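PDB 2RIJ: 2,3,4,5-tetrahydropyridine-2,6-dicarboxylate N-succinyltransferase from Campylobacter jejuni, which catalyses the succinyl-CoA-dependent N-succinylation of tetrahydrodipicolinate, the first step of the succinylase route from this compound in lysine biosynthesis. Local coordinates for the interface of chains A and B. Numbering follows the deposited sequence. Chains: chain A/B, Putative 2,3,4,5-tetrahydropyridine-2-carboxylate N- succinyltransferase.

Contact 1: the interface of chains A and B. Residues chain A 209, 214, 218, 220; chain B 199-202.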
ATOM      1  N   LEU A 209      10.873  -1.817  47.633  1.00 21.02           N
ATOM      2  CA  LEU A 209      10.536  -0.986  48.770  1.00 22.64           C
ATOM      3  C   LEU A 209      10.562  -1.748  50.106  1.00 21.36           C
ATOM      4  O   LEU A 209      10.495  -1.145  51.154  1.00 21.54           O
ATOM      5  CB  LEU A 209       9.203  -0.229  48.523  1.00 19.85           C
ATOM      6  CG  LEU A 209       9.289   0.930  47.523  1.00 19.73           C
ATOM      7  CD1 LEU A 209       7.830   1.420  47.244  1.00 17.50           C
ATOM      8  CD2 LEU A 209      10.199   2.085  48.018  1.00 19.37           C
ATOM      9  N   PRO A 214      13.909   5.297  48.634  1.00 20.32           N
ATOM     10  CA  PRO A 214      14.199   6.189  47.501  1.00 23.63           C
ATOM     11  C   PRO A 214      14.743   7.550  47.951  1.00 22.06           C
ATOM     12  O   PRO A 214      14.549   7.939  49.100  1.00 21.37           O
ATOM     13  CB  PRO A 214      12.813   6.411  46.890  1.00 21.90           C
ATOM     14  CG  PRO A 214      12.047   5.214  47.218  1.00 23.40           C
ATOM     15  CD  PRO A 214      12.477   4.901  48.627  1.00 22.45           C
ATOM     16  N   THR A 218      12.487  10.741  44.135  1.00 22.84           N
ATOM     17  CA  THR A 218      12.164   9.495  43.452  1.00 21.65           C
ATOM     18  C   THR A 218      10.857   8.991  43.976  1.00 20.62           C
ATOM     19  O   THR A 218      10.601   8.928  45.190  1.00 20.83           O
ATOM     20  CB  THR A 218      13.263   8.477  43.643  1.00 24.20           C
ATOM     21  OG1 THR A 218      14.448   9.014  43.087  1.00 24.76           O
ATOM     22  CG2 THR A 218      12.936   7.131  43.002  1.00 19.88           C
ATOM     23  N   ILE A 220       7.718   5.925  43.576  1.00 20.53           N
ATOM     24  CA  ILE A 220       7.298   4.615  43.115  1.00 20.08           C
ATOM     25  C   ILE A 220       5.883   4.492  43.589  1.00 18.54           C
ATOM     26  O   ILE A 220       5.614   4.350  44.819  1.00 17.91           O
ATOM     27  CB  ILE A 220       8.134   3.501  43.725  1.00 18.52           C
ATOM     28  CG1 ILE A 220       9.591   3.617  43.302  1.00 23.56           C
ATOM     29  CG2 ILE A 220       7.504   2.142  43.441  1.00 19.15           C
ATOM     30  CD1 ILE A 220      10.563   2.739  44.151  1.00 22.20           C
TER
ATOM     31  N   ILE B 199       6.324  -0.606  53.259  1.00 25.46           N
ATOM     32  CA  ILE B 199       6.119   0.582  52.430  1.00 26.28           C
ATOM     33  C   ILE B 199       5.400   0.170  51.149  1.00 25.19           C
ATOM     34  O   ILE B 199       5.931  -0.549  50.311  1.00 25.35           O
ATOM     35  CB  ILE B 199       7.458   1.323  52.164  1.00 26.50           C
ATOM     36  CG1 ILE B 199       8.154   1.686  53.502  1.00 21.86           C
ATOM     37  CG2 ILE B 199       7.248   2.533  51.225  1.00 20.81           C
ATOM     38  CD1 ILE B 199       7.301   2.498  54.489  1.00 22.57           C
ATOM     39  N   ASP B 200       4.169   0.636  51.006  1.00 23.26           N
ATOM     40  CA  ASP B 200       3.381   0.306  49.832  1.00 20.57           C
ATOM     41  C   ASP B 200       3.708   1.151  48.598  1.00 20.14           C
ATOM     42  O   ASP B 200       3.565   0.677  47.463  1.00 20.62           O
ATOM     43  CB  ASP B 200       1.909   0.402  50.170  1.00 23.23           C
ATOM     44  CG  ASP B 200       1.520  -0.596  51.238  1.00 32.32           C
ATOM     45  OD1 ASP B 200       1.967  -1.773  51.172  1.00 33.61           O
ATOM     46  OD2 ASP B 200       0.829  -0.166  52.164  1.00 27.49           O
ATOM     47  N   PHE B 201       4.072   2.416  48.813  1.00 22.77           N
ATOM     48  CA  PHE B 201       4.398   3.351  47.748  1.00 21.22           C
ATOM     49  C   PHE B 201       5.092   4.602  48.302  1.00 20.90           C
ATOM     50  O   PHE B 201       5.087   4.858  49.507  1.00 19.62           O
ATOM     51  CB  PHE B 201       3.194   3.691  46.849  1.00 21.82           C
ATOM     52  CG  PHE B 201       2.058   4.484  47.507  1.00 19.21           C
ATOM     53  CD1 PHE B 201       1.148   3.868  48.332  1.00 20.76           C
ATOM     54  CD2 PHE B 201       1.894   5.815  47.249  1.00 22.57           C
ATOM     55  CE1 PHE B 201       0.110   4.571  48.923  1.00 23.55           C
ATOM     56  CE2 PHE B 201       0.845   6.516  47.794  1.00 22.32           C
ATOM     57  CZ  PHE B 201      -0.050   5.899  48.645  1.00 20.68           C
ATOM     58  N   VAL B 202       5.737   5.320  47.414  1.00 18.32           N
ATOM     59  CA  VAL B 202       6.428   6.603  47.724  1.00 21.07           C
ATOM     60  C   VAL B 202       5.939   7.623  46.701  1.00 21.25           C
ATOM     61  O   VAL B 202       6.132   7.448  45.476  1.00 20.74           O
ATOM     62  CB  VAL B 202       7.973   6.481  47.726  1.00 20.14           C
ATOM     63  CG1 VAL B 202       8.684   7.929  47.929  1.00 19.60           C
ATOM     64  CG2 VAL B 202       8.440   5.391  48.718  1.00 22.24           C
TER
HETATM   65  O   HOH W   1       8.962  -1.689  53.473  1.00 28.24           O
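The pyrrolidine ring of A:Pro214 presents its CG and CD corner to the B:Val202 CG2 methyl, with CG 3.9 Å from CG2. The flat phenyl ring of B:Phe201 takes little part, for this residue faces A:Ile220 O with CB and not with its ring. The B:Val202 CG2 methyl also meets A:Leu209 CD2 at 3.8 Å, so it packs against both A:Pro214 and A:Leu209. B:Val202 holds CG1 anti to its backbone N (chi1 175°). That turns CG2 to A:Leu209 and A:Pro214, while CG1 lies 3.5 Å from the backbone A:Thr218 O. With its CG anti to the carbonyl carbon (chi1 -73°), A:Leu209 sends both methyls toward chain B. CD2 serves B:Val202, and CD1 reaches the B:Phe201 backbone, 4.0 Å from CA. Backbone hydrogen bonds run alongside this packing. A:Ile220 N donates to B:Val202 O at 2.9 Å. The return bond, from B:Val202 N to A:Ile220 O, is 2.8 Å long. Together the two bonds form an antiparallel beta bridge. It joins strand 219-220 of chain A to strand 201-203 of chain B, within the trimeric enzyme. A water links the 3-10 helix 208-210 of chain A to the loop before strand 201-203 of chain B. It bridges A:Leu209 O, 2.8 Å from the water oxygen, and B:Ile199 N, 2.9 Å from it.

Contact 2: the interface of chains A and B. Residues chain A 301-302, 317; chain B 278, 302-304, 320.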
ATOM      1  N   ALA A 301       2.959   5.480  24.220  1.00 19.55           N
ATOM      2  CA  ALA A 301       1.990   4.600  24.846  1.00 22.99           C
ATOM      3  C   ALA A 301       1.763   3.374  23.956  1.00 21.73           C
ATOM      4  O   ALA A 301       1.635   3.470  22.705  1.00 21.63           O
ATOM      5  CB  ALA A 301       0.682   5.365  25.120  1.00 20.37           C
ATOM      6  N   ASN A 302       1.716   2.211  24.595  1.00 20.59           N
ATOM      7  CA  ASN A 302       1.522   0.925  23.935  1.00 21.59           C
ATOM      8  C   ASN A 302       2.501   0.579  22.806  1.00 22.10           C
ATOM      9  O   ASN A 302       2.242  -0.315  22.024  1.00 21.45           O
ATOM     10  CB  ASN A 302       0.043   0.803  23.521  1.00 20.47           C
ATOM     11  CG  ASN A 302      -0.860   0.590  24.705  1.00 21.28           C
ATOM     12  OD1 ASN A 302      -0.505  -0.152  25.631  1.00 20.77           O
ATOM     13  ND2 ASN A 302      -2.052   1.193  24.683  1.00 18.26           N
ATOM     14  N   ALA A 317       3.492   6.152  19.604  1.00 22.31           N
ATOM     15  CA  ALA A 317       2.527   5.318  20.281  1.00 20.29           C
ATOM     16  C   ALA A 317       2.053   4.220  19.351  1.00 22.04           C
ATOM     17  O   ALA A 317       1.818   4.439  18.138  1.00 22.81           O
ATOM     18  CB  ALA A 317       1.341   6.183  20.785  1.00 19.33           C
TER
ATOM     19  N   SER B 278      -4.999   3.453  26.352  1.00 19.75           N
ATOM     20  CA  SER B 278      -4.512   4.720  26.895  0.50 20.22           C
ATOM     21  C   SER B 278      -5.442   5.824  26.431  1.00 21.53           C
ATOM     22  O   SER B 278      -5.709   5.927  25.228  1.00 22.13           O
ATOM     23  CB  SER B 278      -3.102   5.046  26.356  0.50 22.19           C
ATOM     24  OG  SER B 278      -2.063   4.528  27.173  0.50 20.08           O
ATOM     25  N   ASN B 302      -5.465  -2.157  24.046  1.00 20.59           N
ATOM     26  CA  ASN B 302      -4.190  -1.627  23.577  1.00 21.59           C
ATOM     27  C   ASN B 302      -4.256  -0.493  22.547  1.00 22.10           C
ATOM     28  O   ASN B 302      -3.273  -0.198  21.896  1.00 21.45           O
ATOM     29  CB  ASN B 302      -3.301  -2.805  23.132  1.00 20.47           C
ATOM     30  CG  ASN B 302      -2.798  -3.606  24.302  1.00 21.28           C
ATOM     31  OD1 ASN B 302      -2.439  -3.031  25.339  1.00 20.77           O
ATOM     32  ND2 ASN B 302      -2.718  -4.931  24.149  1.00 18.26           N
ATOM     33  N   SER B 303      -5.385   0.243  22.492  1.00 21.39           N
ATOM     34  CA  SER B 303      -5.501   1.442  21.672  1.00 21.39           C
ATOM     35  C   SER B 303      -4.913   2.609  22.386  1.00 22.47           C
ATOM     36  O   SER B 303      -4.647   2.538  23.616  1.00 20.01           O
ATOM     37  CB  SER B 303      -6.968   1.758  21.305  1.00 22.86           C
ATOM     38  OG  SER B 303      -7.798   1.943  22.425  1.00 20.89           O
ATOM     39  N   VAL B 304      -4.763   3.717  21.645  1.00 21.85           N
ATOM     40  CA  VAL B 304      -4.361   5.003  22.236  1.00 19.00           C
ATOM     41  C   VAL B 304      -5.246   6.071  21.659  1.00 19.78           C
ATOM     42  O   VAL B 304      -5.352   6.231  20.416  1.00 19.93           O
ATOM     43  CB  VAL B 304      -2.862   5.383  21.987  1.00 19.18           C
ATOM     44  CG1 VAL B 304      -2.455   6.727  22.686  1.00 19.74           C
ATOM     45  CG2 VAL B 304      -1.924   4.203  22.338  1.00 17.47           C
ATOM     46  N   ALA B 320      -3.701   3.542  17.301  1.00 24.18           N
ATOM     47  CA  ALA B 320      -3.341   4.811  17.907  1.00 21.18           C
ATOM     48  C   ALA B 320      -3.888   5.990  17.155  1.00 20.77           C
ATOM     49  O   ALA B 320      -3.524   6.213  15.973  1.00 23.65           O
ATOM     50  CB  ALA B 320      -1.800   4.924  18.021  1.00 20.95           C
TER
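The side-chain amide nitrogen A:Asn302 ND2 makes a weak hydrogen bond to the backbone B:Ser303 O, at 3.1 Å. The bond is strongly bent, 120° at the hydrogen. The neighbouring carbonyl oxygen B:Asn302 O also lies near, 3.3 Å from A:Asn302 ND2. The A:Asn302 amide group is therefore set against consecutive carbonyls of the partner turn. Its CG sits beside the backbone N (chi1 -72°), which carries the amide toward chain B. B:Asn302 has the same torsions, and the two side chains cross at about a right angle. Their amide planes are 74° apart, so the groups do not stack. The amide oxygens, OD1 of A:Asn302 and OD1 of B:Asn302, are 3.5 Å apart, a contact of two acceptors and not a hydrogen bond. Both asparagines have positive phi, as is common at turns of a left-handed beta-helix. Beside them the contact is van der Waals packing. B:Val304 CG2 lies 4.0 Å from the A:Ala301 CB methyl and 3.7 Å from the backbone A:Ala301 O. B:Ser278 OG lies against A:Ala301 CB, 3.5 Å away. A little further along, B:Ala320 CB packs on A:Ala317 O at 3.7 Å. The alanines and the serine are small, which probably lets the coils come close. The site helps join neighbouring beta-helices of the trimer. A:Ala301, A:Ala317 and B:Ser278 are also predicted to bind succinyl-CoA, so it probably helps shape the succinyl-CoA groove between subunits.

Contact 3: the interface of chains A and B. Residues chain A 48-49, 146, 211; chain B 187, 191-192.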
ATOM      1  N   PHE A  48      19.726  -5.876  54.867  1.00 19.42           N
ATOM      2  CA  PHE A  48      20.867  -5.109  55.282  1.00 21.88           C
ATOM      3  C   PHE A  48      20.444  -3.677  55.517  1.00 25.40           C
ATOM      4  O   PHE A  48      19.652  -3.146  54.759  1.00 23.25           O
ATOM      5  CB  PHE A  48      21.937  -5.093  54.170  1.00 18.67           C
ATOM      6  CG  PHE A  48      22.523  -6.433  53.824  1.00 20.66           C
ATOM      7  CD1 PHE A  48      21.889  -7.279  52.942  1.00 23.52           C
ATOM      8  CD2 PHE A  48      23.774  -6.785  54.293  1.00 20.32           C
ATOM      9  CE1 PHE A  48      22.418  -8.475  52.549  1.00 21.25           C
ATOM     10  CE2 PHE A  48      24.334  -7.997  53.929  1.00 21.49           C
ATOM     11  CZ  PHE A  48      23.650  -8.845  53.021  1.00 19.93           C
ATOM     12  N   ALA A  49      21.052  -3.020  56.503  1.00 24.12           N
ATOM     13  CA  ALA A  49      20.843  -1.594  56.686  1.00 25.79           C
ATOM     14  C   ALA A  49      22.036  -0.774  56.233  1.00 24.94           C
ATOM     15  O   ALA A  49      21.951   0.453  56.210  1.00 29.26           O
ATOM     16  CB  ALA A  49      20.522  -1.282  58.164  1.00 23.09           C
ATOM     17  N   TYR A 146      21.235  -5.813  46.589  1.00 21.54           N
ATOM     18  CA  TYR A 146      21.473  -4.563  47.272  1.00 20.75           C
ATOM     19  C   TYR A 146      22.503  -3.711  46.607  1.00 18.85           C
ATOM     20  O   TYR A 146      22.341  -2.502  46.522  1.00 21.24           O
ATOM     21  CB  TYR A 146      21.847  -4.791  48.750  1.00 21.10           C
ATOM     22  CG  TYR A 146      20.717  -4.800  49.778  1.00 22.02           C
ATOM     23  CD1 TYR A 146      20.012  -5.956  50.094  1.00 20.45           C
ATOM     24  CD2 TYR A 146      20.338  -3.623  50.433  1.00 22.02           C
ATOM     25  CE1 TYR A 146      18.996  -5.973  51.075  1.00 24.13           C
ATOM     26  CE2 TYR A 146      19.346  -3.628  51.398  1.00 17.53           C
ATOM     27  CZ  TYR A 146      18.675  -4.804  51.734  1.00 21.00           C
ATOM     28  OH  TYR A 146      17.723  -4.739  52.728  1.00 21.44           O
ATOM     29  N   HIS A 211      13.190  -2.996  50.959  1.00 21.99           N
ATOM     30  CA  HIS A 211      14.646  -2.907  51.248  1.00 22.06           C
ATOM     31  C   HIS A 211      15.316  -1.540  51.066  1.00 21.88           C
ATOM     32  O   HIS A 211      16.315  -1.274  51.731  1.00 23.40           O
ATOM     33  CB  HIS A 211      15.406  -3.939  50.397  1.00 22.19           C
ATOM     34  CG  HIS A 211      15.059  -5.344  50.725  1.00 22.92           C
ATOM     35  ND1 HIS A 211      15.673  -6.054  51.734  1.00 19.20           N
ATOM     36  CD2 HIS A 211      14.109  -6.160  50.208  1.00 21.14           C
ATOM     37  CE1 HIS A 211      15.106  -7.245  51.828  1.00 23.42           C
ATOM     38  NE2 HIS A 211      14.138  -7.327  50.934  1.00 20.14           N
TER
ATOM     39  N   GLU B 187      16.750   3.468  59.876  1.00 25.93           N
ATOM     40  CA  GLU B 187      16.854   2.250  59.111  1.00 27.54           C
ATOM     41  C   GLU B 187      17.608   1.130  59.838  1.00 24.55           C
ATOM     42  O   GLU B 187      17.185  -0.023  59.791  1.00 24.65           O
ATOM     43  CB  GLU B 187      17.504   2.509  57.741  1.00 27.35           C
ATOM     44  CG  GLU B 187      17.469   1.272  56.815  1.00 32.19           C
ATOM     45  CD  GLU B 187      18.287   1.437  55.530  1.00 30.41           C
ATOM     46  OE1 GLU B 187      18.813   2.541  55.312  1.00 29.59           O
ATOM     47  OE2 GLU B 187      18.419   0.435  54.778  1.00 28.91           O
ATOM     48  N   LYS B 191      15.516  -2.154  60.777  1.00 24.09           N
ATOM     49  CA  LYS B 191      15.803  -3.417  60.101  1.00 26.68           C
ATOM     50  C   LYS B 191      16.427  -4.458  61.034  1.00 24.98           C
ATOM     51  O   LYS B 191      16.124  -5.623  60.937  1.00 28.42           O
ATOM     52  CB  LYS B 191      16.703  -3.231  58.907  1.00 26.00           C
ATOM     53  CG  LYS B 191      16.039  -2.531  57.756  1.00 25.65           C
ATOM     54  CD  LYS B 191      16.918  -2.558  56.563  1.00 25.94           C
ATOM     55  CE  LYS B 191      16.175  -2.246  55.290  1.00 26.45           C
ATOM     56  NZ  LYS B 191      17.148  -2.093  54.181  1.00 20.69           N
HETATM   57  N   MSE B 192      17.329  -4.048  61.907  1.00 26.80           N
HETATM   58  CA  MSE B 192      18.046  -5.034  62.759  1.00 26.75           C
HETATM   59  C   MSE B 192      17.133  -5.572  63.845  1.00 26.88           C
HETATM   60  O   MSE B 192      17.262  -6.724  64.245  1.00 27.41           O
HETATM   61  CB  MSE B 192      19.297  -4.419  63.380  1.00 26.02           C
HETATM   62  CG  MSE B 192      20.369  -4.103  62.371  1.00 21.64           C
HETATM   63 SE   MSE B 192      20.953  -5.647  61.217  0.75 29.29          SE
HETATM   64  CE  MSE B 192      19.969  -5.304  59.543  1.00 23.45           C
TER
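B:Lys191, on helix 180-192, sets its amine nitrogen NZ among A:Phe48, A:Tyr146 and A:His211. It belongs to a type 2 tetrahydrodipicolinate N-succinyltransferase, a homotrimer. B:Lys191 NZ donates hydrogen bonds across the contact. They run to the backbone A:His211 O at 2.7 Å, to the backbone A:Phe48 O at 2.8 Å and to the phenol A:Tyr146 OH at 3.1 Å. The nitrogen is tilted 21° from the A:His211 carbonyl plane and 26° from that of A:Phe48. It meets the A:Tyr146 ring at its edge, in plane. B:Lys191 CG stands beside the backbone N (chi1 -70°), and the chain beyond is extended, which brings NZ among these oxygens. A salt bridge within chain B steadies the lysine. B:Glu187 OE2 uses its anti lone pair, 2.9 Å from B:Lys191 NZ, and this carboxylate probably stabilises a positive charge there. Second-shell hydrogen bonds fix the phenol. A:Phe48 N donates to A:Tyr146 OH at 3.1 Å. A:His211 ND1 and A:Tyr146 OH share a hydrogen bond of 2.6 Å. The phenol oxygen meets the A:His211 imidazole at its edge, in the ring plane. Packing is lighter. A:Phe48 CB covers one face of the A:Tyr146 ring toward its rim. A:Ala49 CA touches the B:Lys191 CD methylene at 4.0 Å. A:Ala49 also packs on B:Glu187 without bonding to it, with CA 3.7 Å from OE2 and the CB methyl near the backbone O.

Contact 1 and contact 3 are neighbours, their C-alpha centres about 15 Å apart. Chain A links them through A:Leu209 in the 3-10 helix 208-210 and A:His211 just after it. Chain B links them through helix 180-192 and the following strand 201-203. Contact 2 lies in the beta-helix, its C-alpha centre about 27 Å from that of contact 1 and 40 Å from that of contact 3. The same subunits are thus held at well-separated points. The centre of contact 2 is about 11 Å from B:Glu258, and that of contact 1 about 15 Å from A:Glu258, the predicted catalytic residue. Trimer assembly may therefore help form the active sites.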